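Local coordinates for protein Cas13d (uncultured Ruminococcus sp, PDB 6IV9) that binds CRISPR RNA as a CRISPR effector and uses its two HEPN domains in crRNA maturation and target RNA cleavage, at residues 80-85 with 102-107; 217-222 with 273-278; 277-282 with 312-317. The protein carries 2 engineered substitutions. All blocks are in the same frame, centred on the assembly; numbering follows the deposited sequence.

Contact 1. Residues 80-85 with 102-107; sequences SAVLEY and NSNIEL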
loop_
_atom_site.group_PDB
_atom_site.type_symbol
_atom_site.label_atom_id
_atom_site.label_comp_id
_atom_site.label_asym_id
_atom_site.label_seq_id
_atom_site.Cartn_x
_atom_site.Cartn_y
_atom_site.Cartn_z
ATOM N N SER A 80 -6.105 -3.695 21.688
ATOM C CA SER A 80 -7.121 -4.061 22.697
ATOM C C SER A 80 -7.518 -2.861 23.551
ATOM O O SER A 80 -6.665 -2.078 23.893
ATOM C CB SER A 80 -6.636 -5.160 23.544
ATOM O OG SER A 80 -6.321 -6.252 22.728
ATOM N N ALA A 81 -8.793 -2.821 23.913
ATOM C CA ALA A 81 -9.386 -1.765 24.752
ATOM C C ALA A 81 -9.685 -2.328 26.140
ATOM O O ALA A 81 -10.148 -3.434 26.224
ATOM C CB ALA A 81 -10.649 -1.262 24.122
ATOM N N VAL A 82 -9.347 -1.581 27.179
ATOM C CA VAL A 82 -9.699 -1.988 28.560
ATOM C C VAL A 82 -10.842 -1.064 28.970
ATOM O O VAL A 82 -10.615 0.124 29.037
ATOM C CB VAL A 82 -8.505 -1.825 29.512
ATOM C CG1 VAL A 82 -8.908 -2.020 30.955
ATOM C CG2 VAL A 82 -7.360 -2.736 29.147
ATOM N N LEU A 83 -12.036 -1.605 29.170
ATOM C CA LEU A 83 -13.135 -0.721 29.615
ATOM C C LEU A 83 -12.784 -0.284 31.034
ATOM O O LEU A 83 -12.552 -1.138 31.871
ATOM C CB LEU A 83 -14.456 -1.482 29.578
ATOM C CG LEU A 83 -15.227 -1.348 28.277
ATOM C CD1 LEU A 83 -16.311 -2.402 28.174
ATOM C CD2 LEU A 83 -15.805 0.038 28.162
ATOM N N GLU A 84 -12.735 1.013 31.266
ATOM C CA GLU A 84 -12.317 1.492 32.593
ATOM C C GLU A 84 -13.507 2.023 33.378
ATOM O O GLU A 84 -13.680 1.628 34.516
ATOM C CB GLU A 84 -11.302 2.617 32.425
ATOM C CG GLU A 84 -9.958 2.156 31.898
ATOM C CD GLU A 84 -8.987 1.657 32.950
ATOM O OE1 GLU A 84 -9.385 1.538 34.087
ATOM O OE2 GLU A 84 -7.852 1.400 32.613
ATOM N N TYR A 85 -14.260 2.940 32.793
ATOM C CA TYR A 85 -15.363 3.541 33.567
ATOM C C TYR A 85 -16.602 3.771 32.724
ATOM O O TYR A 85 -16.507 3.973 31.546
ATOM C CB TYR A 85 -14.951 4.919 34.076
ATOM C CG TYR A 85 -13.790 4.907 35.025
ATOM C CD1 TYR A 85 -12.502 4.982 34.552
ATOM C CD2 TYR A 85 -13.979 4.809 36.385
ATOM C CE1 TYR A 85 -11.420 4.963 35.402
ATOM C CE2 TYR A 85 -12.909 4.793 37.254
ATOM C CZ TYR A 85 -11.625 4.857 36.757
ATOM O OH TYR A 85 -10.553 4.839 37.588
ATOM N N ASN A 102 -6.138 -4.745 36.150
ATOM C CA ASN A 102 -6.231 -4.272 34.743
ATOM C C ASN A 102 -6.234 -2.743 34.584
ATOM O O ASN A 102 -5.834 -2.289 33.534
ATOM C CB ASN A 102 -7.397 -4.910 33.995
ATOM C CG ASN A 102 -7.351 -6.419 34.057
ATOM O OD1 ASN A 102 -8.384 -7.074 33.986
ATOM N ND2 ASN A 102 -6.159 -6.972 34.188
ATOM N N SER A 103 -6.680 -1.997 35.586
ATOM C CA SER A 103 -6.860 -0.532 35.423
ATOM C C SER A 103 -5.556 0.203 35.108
ATOM O O SER A 103 -4.574 -0.040 35.766
ATOM C CB SER A 103 -7.572 0.065 36.591
ATOM O OG SER A 103 -7.904 1.402 36.323
ATOM N N ASN A 104 -5.617 1.114 34.137
ATOM C CA ASN A 104 -4.448 1.907 33.694
ATOM C C ASN A 104 -4.611 3.390 34.020
ATOM O O ASN A 104 -3.633 4.102 33.964
ATOM C CB ASN A 104 -4.245 1.748 32.194
ATOM C CG ASN A 104 -3.945 0.312 31.864
ATOM O OD1 ASN A 104 -3.101 -0.286 32.500
ATOM N ND2 ASN A 104 -4.658 -0.252 30.914
ATOM N N ILE A 105 -5.825 3.821 34.313
ATOM C CA ILE A 105 -6.050 5.257 34.578
ATOM C C ILE A 105 -6.992 5.414 35.762
ATOM O O ILE A 105 -7.797 4.540 35.987
ATOM C CB ILE A 105 -6.601 5.945 33.327
ATOM C CG1 ILE A 105 -7.871 5.262 32.833
ATOM C CG2 ILE A 105 -5.538 6.017 32.251
ATOM C CD1 ILE A 105 -8.514 5.947 31.670
ATOM N N GLU A 106 -6.847 6.529 36.466
ATOM C CA GLU A 106 -7.688 6.866 37.634
ATOM C C GLU A 106 -8.547 8.053 37.223
ATOM O O GLU A 106 -8.000 9.024 36.767
ATOM C CB GLU A 106 -6.798 7.220 38.819
ATOM C CG GLU A 106 -7.556 7.749 40.004
ATOM C CD GLU A 106 -7.277 7.024 41.303
ATOM O OE1 GLU A 106 -6.141 6.578 41.498
ATOM O OE2 GLU A 106 -8.197 6.918 42.118
ATOM N N LEU A 107 -9.856 7.919 37.336
ATOM C CA LEU A 107 -10.737 9.031 36.955
ATOM C C LEU A 107 -10.887 9.984 38.134
ATOM O O LEU A 107 -11.159 9.540 39.227
ATOM C CB LEU A 107 -12.092 8.478 36.519
ATOM C CG LEU A 107 -12.950 9.410 35.675
ATOM C CD1 LEU A 107 -12.213 9.837 34.434
ATOM C CD2 LEU A 107 -14.264 8.755 35.304
#

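Contact 2. Residues 217-222 with 273-278; sequences NTYEVF and YKKRVY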
loop_
_atom_site.group_PDB
_atom_site.type_symbol
_atom_site.label_atom_id
_atom_site.label_comp_id
_atom_site.label_asym_id
_atom_site.label_seq_id
_atom_site.Cartn_x
_atom_site.Cartn_y
_atom_site.Cartn_z
ATOM N N ASN A 217 -19.569 -15.275 -14.340
ATOM C CA ASN A 217 -19.405 -16.163 -15.512
ATOM C C ASN A 217 -18.279 -17.152 -15.228
ATOM O O ASN A 217 -17.202 -16.738 -14.832
ATOM C CB ASN A 217 -19.024 -15.410 -16.780
ATOM C CG ASN A 217 -20.136 -14.537 -17.298
ATOM O OD1 ASN A 217 -21.298 -14.837 -17.091
ATOM N ND2 ASN A 217 -19.779 -13.448 -17.944
ATOM N N THR A 218 -18.543 -18.432 -15.444
ATOM C CA THR A 218 -17.491 -19.458 -15.302
ATOM C C THR A 218 -16.563 -19.369 -16.513
ATOM O O THR A 218 -16.900 -18.712 -17.475
ATOM C CB THR A 218 -18.062 -20.879 -15.313
ATOM O OG1 THR A 218 -18.655 -21.043 -16.593
ATOM C CG2 THR A 218 -19.065 -21.130 -14.213
ATOM N N TYR A 219 -15.449 -20.084 -16.468
ATOM C CA TYR A 219 -14.487 -20.070 -17.594
ATOM C C TYR A 219 -15.181 -20.615 -18.846
ATOM O O TYR A 219 -14.954 -20.119 -19.916
ATOM C CB TYR A 219 -13.223 -20.832 -17.214
ATOM C CG TYR A 219 -12.132 -20.834 -18.249
ATOM C CD1 TYR A 219 -11.446 -19.683 -18.574
ATOM C CD2 TYR A 219 -11.787 -21.993 -18.912
ATOM C CE1 TYR A 219 -10.446 -19.681 -19.522
ATOM C CE2 TYR A 219 -10.792 -22.008 -19.867
ATOM C CZ TYR A 219 -10.109 -20.850 -20.167
ATOM O OH TYR A 219 -9.124 -20.861 -21.093
ATOM N N GLU A 220 -16.038 -21.607 -18.668
ATOM C CA GLU A 220 -16.737 -22.219 -19.819
ATOM C C GLU A 220 -17.606 -21.171 -20.498
ATOM O O GLU A 220 -17.531 -21.053 -21.701
ATOM C CB GLU A 220 -17.606 -23.358 -19.309
ATOM C CG GLU A 220 -18.639 -23.814 -20.310
ATOM C CD GLU A 220 -18.068 -24.699 -21.393
ATOM O OE1 GLU A 220 -18.784 -24.964 -22.363
ATOM O OE2 GLU A 220 -16.925 -25.126 -21.255
ATOM N N VAL A 221 -18.367 -20.412 -19.726
ATOM C CA VAL A 221 -19.214 -19.348 -20.328
ATOM C C VAL A 221 -18.326 -18.296 -20.993
ATOM O O VAL A 221 -18.679 -17.822 -22.052
ATOM C CB VAL A 221 -20.140 -18.704 -19.288
ATOM C CG1 VAL A 221 -20.831 -17.485 -19.849
ATOM C CG2 VAL A 221 -21.150 -19.699 -18.762
ATOM N N PHE A 222 -17.210 -17.952 -20.357
ATOM C CA PHE A 222 -16.293 -16.922 -20.894
ATOM C C PHE A 222 -15.723 -17.349 -22.245
ATOM O O PHE A 222 -15.656 -16.529 -23.109
ATOM C CB PHE A 222 -15.125 -16.755 -19.926
ATOM C CG PHE A 222 -14.039 -15.803 -20.347
ATOM C CD1 PHE A 222 -14.325 -14.488 -20.636
ATOM C CD2 PHE A 222 -12.725 -16.215 -20.408
ATOM C CE1 PHE A 222 -13.323 -13.607 -20.983
ATOM C CE2 PHE A 222 -11.723 -15.336 -20.763
ATOM C CZ PHE A 222 -12.027 -14.036 -21.052
ATOM N N TYR A 273 -3.981 -23.233 -16.789
ATOM C CA TYR A 273 -3.310 -21.941 -16.513
ATOM C C TYR A 273 -4.215 -20.777 -16.918
ATOM O O TYR A 273 -4.429 -19.907 -16.115
ATOM C CB TYR A 273 -1.979 -21.881 -17.255
ATOM C CG TYR A 273 -1.404 -20.499 -17.399
ATOM C CD1 TYR A 273 -0.789 -19.874 -16.333
ATOM C CD2 TYR A 273 -1.487 -19.812 -18.588
ATOM C CE1 TYR A 273 -0.261 -18.605 -16.444
ATOM C CE2 TYR A 273 -0.974 -18.539 -18.716
ATOM C CZ TYR A 273 -0.351 -17.936 -17.643
ATOM O OH TYR A 273 0.150 -16.686 -17.760
ATOM N N LYS A 274 -4.798 -20.828 -18.107
ATOM C CA LYS A 274 -5.663 -19.728 -18.592
ATOM C C LYS A 274 -6.869 -19.546 -17.671
ATOM O O LYS A 274 -7.237 -18.425 -17.422
ATOM C CB LYS A 274 -6.112 -20.006 -20.023
ATOM C CG LYS A 274 -4.996 -20.081 -21.046
ATOM C CD LYS A 274 -5.517 -19.888 -22.440
ATOM C CE LYS A 274 -5.247 -21.028 -23.379
ATOM N NZ LYS A 274 -5.939 -20.831 -24.669
ATOM N N LYS A 275 -7.439 -20.642 -17.198
ATOM C CA LYS A 275 -8.613 -20.587 -16.305
ATOM C C LYS A 275 -8.234 -19.853 -15.012
ATOM O O LYS A 275 -8.996 -19.026 -14.566
ATOM C CB LYS A 275 -9.062 -22.020 -16.028
ATOM C CG LYS A 275 -10.313 -22.170 -15.187
ATOM C CD LYS A 275 -10.700 -23.603 -14.990
ATOM C CE LYS A 275 -12.156 -23.768 -14.645
ATOM N NZ LYS A 275 -12.562 -25.190 -14.615
ATOM N N ARG A 276 -7.071 -20.160 -14.458
ATOM C CA ARG A 276 -6.602 -19.491 -13.218
ATOM C C ARG A 276 -6.422 -17.993 -13.477
ATOM O O ARG A 276 -6.849 -17.227 -12.669
ATOM C CB ARG A 276 -5.289 -20.115 -12.743
ATOM C CG ARG A 276 -5.442 -21.520 -12.188
ATOM C CD ARG A 276 -4.243 -21.953 -11.396
ATOM N NE ARG A 276 -3.064 -22.025 -12.219
ATOM C CZ ARG A 276 -2.631 -23.120 -12.824
ATOM N NH1 ARG A 276 -3.346 -24.225 -12.790
ATOM N NH2 ARG A 276 -1.475 -23.103 -13.450
ATOM N N VAL A 277 -5.816 -17.628 -14.600
ATOM C CA VAL A 277 -5.611 -16.193 -14.941
ATOM C C VAL A 277 -6.971 -15.517 -15.110
ATOM O O VAL A 277 -7.155 -14.441 -14.589
ATOM C CB VAL A 277 -4.726 -16.022 -16.186
ATOM C CG1 VAL A 277 -4.630 -14.574 -16.597
ATOM C CG2 VAL A 277 -3.354 -16.595 -15.963
ATOM N N TYR A 278 -7.896 -16.190 -15.777
ATOM C CA TYR A 278 -9.240 -15.614 -15.980
ATOM C C TYR A 278 -9.895 -15.354 -14.618
ATOM O O TYR A 278 -10.438 -14.294 -14.427
ATOM C CB TYR A 278 -10.122 -16.600 -16.745
ATOM C CG TYR A 278 -11.578 -16.231 -16.710
ATOM C CD1 TYR A 278 -12.019 -15.067 -17.298
ATOM C CD2 TYR A 278 -12.508 -17.018 -16.065
ATOM C CE1 TYR A 278 -13.346 -14.699 -17.260
ATOM C CE2 TYR A 278 -13.842 -16.664 -16.020
ATOM C CZ TYR A 278 -14.263 -15.500 -16.620
ATOM O OH TYR A 278 -15.561 -15.127 -16.594
HETATM O O HOH W 1 -16.643 -12.804 -17.812
#

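Contact 3. Residues 277-282 with 312-317; sequences VYHMLA and PEYRDT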
loop_
_atom_site.group_PDB
_atom_site.type_symbol
_atom_site.label_atom_id
_atom_site.label_comp_id
_atom_site.label_asym_id
_atom_site.label_seq_id
_atom_site.Cartn_x
_atom_site.Cartn_y
_atom_site.Cartn_z
ATOM N N VAL A 277 -5.816 -17.628 -14.600
ATOM C CA VAL A 277 -5.611 -16.193 -14.941
ATOM C C VAL A 277 -6.971 -15.517 -15.110
ATOM O O VAL A 277 -7.155 -14.441 -14.589
ATOM C CB VAL A 277 -4.726 -16.022 -16.186
ATOM C CG1 VAL A 277 -4.630 -14.574 -16.597
ATOM C CG2 VAL A 277 -3.354 -16.595 -15.963
ATOM N N TYR A 278 -7.896 -16.190 -15.777
ATOM C CA TYR A 278 -9.240 -15.614 -15.980
ATOM C C TYR A 278 -9.895 -15.354 -14.618
ATOM O O TYR A 278 -10.438 -14.294 -14.427
ATOM C CB TYR A 278 -10.122 -16.600 -16.745
ATOM C CG TYR A 278 -11.578 -16.231 -16.710
ATOM C CD1 TYR A 278 -12.019 -15.067 -17.298
ATOM C CD2 TYR A 278 -12.508 -17.018 -16.065
ATOM C CE1 TYR A 278 -13.346 -14.699 -17.260
ATOM C CE2 TYR A 278 -13.842 -16.664 -16.020
ATOM C CZ TYR A 278 -14.263 -15.500 -16.620
ATOM O OH TYR A 278 -15.561 -15.127 -16.594
ATOM N N HIS A 279 -9.805 -16.307 -13.705
ATOM C CA HIS A 279 -10.436 -16.142 -12.376
ATOM C C HIS A 279 -9.832 -14.934 -11.656
ATOM O O HIS A 279 -10.566 -14.223 -10.999
ATOM C CB HIS A 279 -10.256 -17.422 -11.568
ATOM C CG HIS A 279 -11.122 -18.540 -12.035
ATOM N ND1 HIS A 279 -10.883 -19.835 -11.719
ATOM C CD2 HIS A 279 -12.222 -18.544 -12.800
ATOM C CE1 HIS A 279 -11.797 -20.585 -12.261
ATOM N NE2 HIS A 279 -12.618 -19.828 -12.918
ATOM N N MET A 280 -8.523 -14.767 -11.752
ATOM C CA MET A 280 -7.859 -13.629 -11.080
ATOM C C MET A 280 -8.371 -12.314 -11.671
ATOM O O MET A 280 -8.764 -11.462 -10.914
ATOM C CB MET A 280 -6.341 -13.738 -11.242
ATOM C CG MET A 280 -5.750 -14.927 -10.523
ATOM S SD MET A 280 -4.011 -15.275 -10.828
ATOM C CE MET A 280 -3.225 -13.974 -9.887
ATOM N N LEU A 281 -8.413 -12.203 -12.993
ATOM C CA LEU A 281 -8.863 -10.960 -13.660
ATOM C C LEU A 281 -10.335 -10.692 -13.362
ATOM O O LEU A 281 -10.669 -9.595 -13.063
ATOM C CB LEU A 281 -8.652 -11.113 -15.164
ATOM C CG LEU A 281 -7.222 -11.366 -15.602
ATOM C CD1 LEU A 281 -7.137 -11.434 -17.106
ATOM C CD2 LEU A 281 -6.298 -10.308 -15.069
ATOM N N ALA A 282 -11.164 -11.717 -13.436
ATOM C CA ALA A 282 -12.605 -11.559 -13.175
ATOM C C ALA A 282 -12.818 -11.097 -11.730
ATOM O O ALA A 282 -13.694 -10.318 -11.499
ATOM C CB ALA A 282 -13.300 -12.856 -13.451
ATOM N N PRO A 312 -17.731 -22.493 -7.499
ATOM C CA PRO A 312 -16.640 -23.036 -6.705
ATOM C C PRO A 312 -15.301 -23.091 -7.453
ATOM O O PRO A 312 -14.298 -23.181 -6.832
ATOM C CB PRO A 312 -17.070 -24.470 -6.385
ATOM C CG PRO A 312 -18.549 -24.490 -6.619
ATOM C CD PRO A 312 -18.804 -23.452 -7.679
ATOM N N GLU A 313 -15.332 -23.018 -8.777
ATOM C CA GLU A 313 -14.081 -23.069 -9.573
ATOM C C GLU A 313 -13.188 -21.872 -9.199
ATOM O O GLU A 313 -12.001 -22.009 -9.206
ATOM C CB GLU A 313 -14.374 -23.208 -11.065
ATOM C CG GLU A 313 -15.017 -21.998 -11.708
ATOM C CD GLU A 313 -15.120 -22.099 -13.217
ATOM O OE1 GLU A 313 -15.489 -23.157 -13.688
ATOM O OE2 GLU A 313 -14.829 -21.140 -13.890
ATOM N N TYR A 314 -13.787 -20.732 -8.903
ATOM C CA TYR A 314 -12.996 -19.540 -8.513
ATOM C C TYR A 314 -12.257 -19.819 -7.212
ATOM O O TYR A 314 -11.120 -19.480 -7.091
ATOM C CB TYR A 314 -13.909 -18.337 -8.329
ATOM C CG TYR A 314 -14.342 -17.677 -9.603
ATOM C CD1 TYR A 314 -15.412 -18.151 -10.328
ATOM C CD2 TYR A 314 -13.676 -16.574 -10.084
ATOM C CE1 TYR A 314 -15.816 -17.538 -11.497
ATOM C CE2 TYR A 314 -14.068 -15.945 -11.245
ATOM C CZ TYR A 314 -15.141 -16.431 -11.961
ATOM O OH TYR A 314 -15.508 -15.789 -13.091
ATOM N N ARG A 315 -12.940 -20.454 -6.270
ATOM C CA ARG A 315 -12.351 -20.807 -4.958
ATOM C C ARG A 315 -11.215 -21.805 -5.152
ATOM O O ARG A 315 -10.290 -21.770 -4.389
ATOM C CB ARG A 315 -13.429 -21.162 -3.937
ATOM C CG ARG A 315 -14.288 -19.968 -3.559
ATOM C CD ARG A 315 -15.220 -20.218 -2.403
ATOM N NE ARG A 315 -16.246 -21.179 -2.731
ATOM C CZ ARG A 315 -17.275 -20.937 -3.506
ATOM N NH1 ARG A 315 -17.470 -19.731 -3.988
ATOM N NH2 ARG A 315 -18.104 -21.905 -3.814
ATOM N N ASP A 316 -11.336 -22.680 -6.140
ATOM C CA ASP A 316 -10.260 -23.656 -6.431
ATOM C C ASP A 316 -9.002 -22.896 -6.861
ATOM O O ASP A 316 -7.930 -23.294 -6.501
ATOM C CB ASP A 316 -10.720 -24.665 -7.472
ATOM C CG ASP A 316 -11.697 -25.673 -6.905
ATOM O OD1 ASP A 316 -11.750 -25.812 -5.700
ATOM O OD2 ASP A 316 -12.383 -26.282 -7.684
ATOM N N THR A 317 -9.170 -21.854 -7.663
ATOM C CA THR A 317 -7.998 -21.063 -8.093
ATOM C C THR A 317 -7.357 -20.393 -6.875
ATOM O O THR A 317 -6.159 -20.460 -6.753
ATOM C CB THR A 317 -8.373 -20.032 -9.158
ATOM O OG1 THR A 317 -8.698 -20.710 -10.367
ATOM C CG2 THR A 317 -7.277 -19.020 -9.388
#

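Contact 1. Residues 80-85 with 102-107
Glu-84 and Tyr-85 reach across to residues 103-107 from a classic beta bulge: both face Ile-72 on the adjoining strand, and both CB atoms point toward the facing segment. The Glu-84 carboxylate carries one polar half of the contact, bonding residues 103 and 104; a bend at chi2 (-85°) places its CD. OE1 takes the hydroxyl of Ser-103 (OG to OE1 2.7 Å) on the syn side, while the syn lone pair of OE2 receives the backbone N of Asn-104, also at 2.7 Å, with an N-H...O angle of 168°. Ser-98 OG adds a bond at OE1 and Ser-74 OG one at OE2, so four donors fix this carboxylate. Ser-103 OG also bonds Lys-120, whose charge could help stabilise the acid through this hydroxyl.

A second polar bridge uses the phenol. Tyr-85 OH donates to Ile-105 O at 3.2 Å and accepts from Leu-107 N, likewise at 3.2 Å. Apolar packing covers the ring: Leu-107 CB sits over its centre, 3.7 Å from the centroid, a CH-pi contact. Separately, Ile-105 CG1 lies 3.9 Å from Glu-84 CG, the aliphatic part of the acid.

The short segments 81-85 and 105-107 run at 25° to each other with axes 8.2 Å apart, joining two separate antiparallel sheets. Strand 69-75 neighbours the bulge in the first sheet, and strand 114-119 packs on Ile-105 and Leu-107 in the second.

Contact 2. Residues 217-222 with 273-278
Tyr-278 enters an aromatic cluster with Tyr-219 and Phe-222, the latter two carried by the short helix 219-223 and Tyr-278 by the long helix 267-291. All three residues hold CG anti to the backbone N, but their rings meet differently. Phe-222 and Tyr-278 form an offset stack, planes at 16° and centroids 4.2 Å apart; the side chains point past one another from their two helices, bringing Phe-222 CG within 3.4 Å of Tyr-278 CE1, and Phe-222 CB also lies over the tyrosine face. Helix 232-251 adds Phe-245, whose ring meets Phe-222 edge-to-face. Tyr-219 meets Tyr-278 obliquely instead, with planes at 52° and its CD1 3.8 Å from Tyr-278 CD2.

In Tyr-219, chi1 of -177° sets CG, and the ring then has Lys-275 CA over one face, 3.9 Å from the centroid, a CH-pi contact displaced toward the rim. The aliphatic start of Lys-275 runs past the ring's inner end, its CG touching Tyr-219 CB, while NZ turns off to a long, weak ion pair with Glu-313. At the far end, Tyr-219 OH lies 3.3 Å from Lys-274 CB and hydrogen-bonds Glu-271. The helix bearing two of these rings is capped by Thr-218, whose OG1 accepts from Val-221 N.

The polar tip of Tyr-278 ties the cluster to the preceding loop. Its OH donates to Asn-217 O at 2.9 Å, approaching from above the carbonyl plane. That OH also accepts from a water at 2.8 Å, and the same water receives Asn-217 ND2 at 3.2 Å.

Contact 3. Residues 277-282 with 312-317
His-279 projects from helix 267-291 onto helix 312-330 and is held by hydrogen bonds at both ring nitrogens. NE2 donates to Glu-313 OE2 at 2.7 Å; the oxygen lies close to the imidazole plane, but the donor stands above the carboxylate plane, the two planes 53° apart. ND1 shares an almost straight hydrogen bond with Thr-317 OG1, also 2.7 Å; either could be the donor. His-279 CD2 sits over the centre of the Tyr-314 ring, with CE2 of that ring 3.5 Å away, and Tyr-314 CA lies over a face of the imidazole. Ala-282 CB meets the tyrosine edge 3.7 Å from Tyr-314 OH.

Glu-313 CG sits between its backbone N and carbonyl carbon (chi1 68°), from where the extended chain brings OE2 to the imidazole. Further out, Asn-217 and Tyr-219 of the neighbouring loop and helix bond Tyr-314 and Glu-313. The short helix segments cross at -103°, axes 9.4 Å apart, confining the buried junction to a few side chains around His-279. In this His-carboxylate hydrogen bond the acid would probably keep the proton on NE2 and polarise the ring, while the bonds at the two nitrogens together fix its rotation.

Contacts 2 and 3 form one continuous packing region, their centres 7 Å apart, sharing Val-277 and Tyr-278 on helix 267-291. Two probable hydrogen bonds fuse them: Asn-217 O to Tyr-314 OH at 2.6 Å and Tyr-219 N to Glu-313 OE2 at 2.9 Å. Three parts of the chain, 217-222, 273-282 and 312-317, thus converge, probably within the first HEPN domain. Contact 1 belongs to a separate, beta-rich region near the N-terminus; its centre is 53 Å from that of contact 2 and 47 Å from that of contact 3. It lies nearer the bound nucleic acid, about 6 Å at nearest atoms, against about 17 Å for each of the other two.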